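Local structure of putative phosphatase/phosphodiesterase MPN_349 (1T71) at residues 31-36 / 261-266. The protein is a putative iron-dependent phosphatase or phosphodiesterase of the YmdB-like family, which may hydrolyse 2',3'-cyclic nucleotides at its two-iron centre. Sequence-based numbering, arbitrary orientation.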
loop_
_atom_site.group_PDB
_atom_site.type_symbol
_atom_site.label_atom_id
_atom_site.label_comp_id
_atom_site.label_asym_id
_atom_site.label_seq_id
_atom_site.Cartn_x
_atom_site.Cartn_y
_atom_site.Cartn_z
ATOM N N SER A 31 -1.992 10.674 16.648
ATOM C CA SER A 31 -2.035 11.012 18.062
ATOM C C SER A 31 -2.434 9.812 18.914
ATOM O O SER A 31 -1.783 9.503 19.908
ATOM C CB SER A 31 -3.026 12.152 18.298
ATOM O OG SER A 31 -3.233 12.359 19.686
ATOM N N LYS A 32 -3.511 9.143 18.518
ATOM C CA LYS A 32 -4.010 7.980 19.251
ATOM C C LYS A 32 -2.966 6.885 19.474
ATOM O O LYS A 32 -2.918 6.273 20.545
ATOM C CB LYS A 32 -5.215 7.383 18.524
ATOM C CG LYS A 32 -5.698 6.069 19.102
ATOM C CD LYS A 32 -6.913 5.539 18.355
ATOM C CE LYS A 32 -7.377 4.220 18.963
ATOM N NZ LYS A 32 -8.652 3.746 18.368
ATOM N N TYR A 33 -2.136 6.631 18.469
ATOM C CA TYR A 33 -1.117 5.590 18.585
ATOM C C TYR A 33 0.265 6.128 18.928
ATOM O O TYR A 33 1.209 5.351 19.091
ATOM C CB TYR A 33 -1.017 4.786 17.282
ATOM C CG TYR A 33 -2.224 3.937 16.973
ATOM C CD1 TYR A 33 -3.146 4.318 15.994
ATOM C CD2 TYR A 33 -2.449 2.747 17.660
ATOM C CE1 TYR A 33 -4.259 3.528 15.710
ATOM C CE2 TYR A 33 -3.557 1.955 17.386
ATOM C CZ TYR A 33 -4.454 2.350 16.415
ATOM O OH TYR A 33 -5.551 1.568 16.165
ATOM N N GLN A 34 0.382 7.448 19.049
ATOM C CA GLN A 34 1.668 8.067 19.337
ATOM C C GLN A 34 2.629 7.608 18.260
ATOM O O GLN A 34 3.790 7.318 18.532
ATOM C CB GLN A 34 2.196 7.638 20.707
ATOM C CG GLN A 34 1.603 8.398 21.881
ATOM C CD GLN A 34 1.765 9.908 21.746
ATOM O OE1 GLN A 34 0.982 10.575 21.061
ATOM N NE2 GLN A 34 2.794 10.453 22.388
ATOM N N ALA A 35 2.133 7.535 17.030
ATOM C CA ALA A 35 2.945 7.093 15.909
ATOM C C ALA A 35 4.112 8.029 15.678
ATOM O O ALA A 35 4.002 9.236 15.884
ATOM C CB ALA A 35 2.096 7.007 14.647
ATOM N N ASP A 36 5.232 7.460 15.252
ATOM C CA ASP A 36 6.433 8.227 14.964
ATOM C C ASP A 36 6.535 8.440 13.462
ATOM O O ASP A 36 7.038 9.465 13.003
ATOM C CB ASP A 36 7.675 7.466 15.435
ATOM C CG ASP A 36 7.734 7.314 16.941
ATOM O OD1 ASP A 36 7.792 8.349 17.644
ATOM O OD2 ASP A 36 7.724 6.160 17.421
ATOM N N GLU A 261 -2.126 -3.700 15.426
ATOM C CA GLU A 261 -3.561 -3.488 15.510
ATOM C C GLU A 261 -4.062 -3.000 14.157
ATOM O O GLU A 261 -3.445 -2.136 13.536
ATOM C CB GLU A 261 -3.892 -2.437 16.570
ATOM C CG GLU A 261 -5.372 -2.385 16.909
ATOM C CD GLU A 261 -5.760 -1.154 17.699
ATOM O OE1 GLU A 261 -5.093 -0.852 18.710
ATOM O OE2 GLU A 261 -6.745 -0.490 17.313
ATOM N N ALA A 262 -5.174 -3.558 13.699
ATOM C CA ALA A 262 -5.749 -3.151 12.426
ATOM C C ALA A 262 -6.473 -1.816 12.600
ATOM O O ALA A 262 -7.167 -1.604 13.594
ATOM C CB ALA A 262 -6.727 -4.209 11.930
ATOM N N ILE A 263 -6.307 -0.918 11.635
ATOM C CA ILE A 263 -6.961 0.383 11.685
ATOM C C ILE A 263 -8.041 0.434 10.611
ATOM O O ILE A 263 -7.753 0.213 9.435
ATOM C CB ILE A 263 -5.969 1.523 11.405
ATOM C CG1 ILE A 263 -4.828 1.488 12.421
ATOM C CG2 ILE A 263 -6.703 2.862 11.432
ATOM C CD1 ILE A 263 -3.697 2.454 12.101
ATOM N N ARG A 264 -9.277 0.720 11.012
ATOM C CA ARG A 264 -10.377 0.805 10.056
ATOM C C ARG A 264 -11.420 1.879 10.365
ATOM O O ARG A 264 -11.882 2.023 11.499
ATOM C CB ARG A 264 -11.078 -0.553 9.895
ATOM C CG ARG A 264 -12.534 -0.432 9.443
ATOM C CD ARG A 264 -13.116 -1.736 8.914
ATOM N NE ARG A 264 -12.699 -1.924 7.536
ATOM C CZ ARG A 264 -13.518 -2.203 6.530
ATOM N NH1 ARG A 264 -14.820 -2.341 6.733
ATOM N NH2 ARG A 264 -13.026 -2.316 5.307
ATOM N N ILE A 265 -11.774 2.633 9.333
ATOM C CA ILE A 265 -12.766 3.690 9.443
ATOM C C ILE A 265 -13.668 3.585 8.218
ATOM O O ILE A 265 -13.188 3.489 7.089
ATOM C CB ILE A 265 -12.099 5.082 9.487
ATOM C CG1 ILE A 265 -11.205 5.181 10.724
ATOM C CG2 ILE A 265 -13.158 6.175 9.526
ATOM C CD1 ILE A 265 -10.441 6.469 10.837
ATOM N N VAL A 266 -14.974 3.581 8.449
ATOM C CA VAL A 266 -15.927 3.473 7.363
ATOM C C VAL A 266 -16.978 4.574 7.422
ATOM O O VAL A 266 -17.585 4.820 8.470
ATOM C CB VAL A 266 -16.641 2.105 7.387
ATOM C CG1 VAL A 266 -17.655 2.034 6.254
ATOM C CG2 VAL A 266 -15.612 0.980 7.258
#
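A helix-to-sheet contact, made by the side chain of Tyr33 with Glu261 and Ile263, joins the last turn of helix 26-33 to edge strand 259-267 of a mixed six-stranded sheet, away from the iron centre. The backbones stay well apart, the CA atoms of Tyr33 and Glu261 lying 9.9 Å from each other, so the tyrosine ring bridges the gap. Its CG is anti to the carbonyl carbon (chi1 -68°), and the phenol is thereby carried out toward the strand. Immediately after Tyr33 the chain leaves the helix through a Schellman motif, with Gln34 at positive phi and its N bonded to Ser31 O at 3.1 Å.

At the far end of the ring, Tyr33 OH donates a short hydrogen bond of 2.6 Å to Glu261 OE2. The extended glutamate chain runs roughly perpendicular to the tyrosine, and the carboxylate plane is turned 64° from that of the ring. The hydroxyl reaches OE2 from above the carboxylate, 73° out of its plane. Glu261 OE1 sits at the ring edge, 3.5 Å from Tyr33 CE2. On the CE1 side of the ring the contact becomes apolar: Ile263 CD1 lies 3.8 Å from Tyr33 CE1, approaching obliquely, with the isoleucine and tyrosine side chains running antiparallel alongside one another. Phe247, on the neighbouring strand 241-249, stacks with the Tyr33 ring, and Leu29 of the same helix also touches Ile263, extending this apolar layer beneath the helix.

Lys32 NZ lies 4.8 Å from Glu261 OE2, too far for a salt bridge but near enough that its charge may help stabilise the carboxylate. The contact thus pairs a buried aromatic ring with an exposed, probably ionised acid: the short bond gives the phenol hydroxyl an acceptor, although its steep approach departs from the in-plane direction of the carboxylate lone pairs.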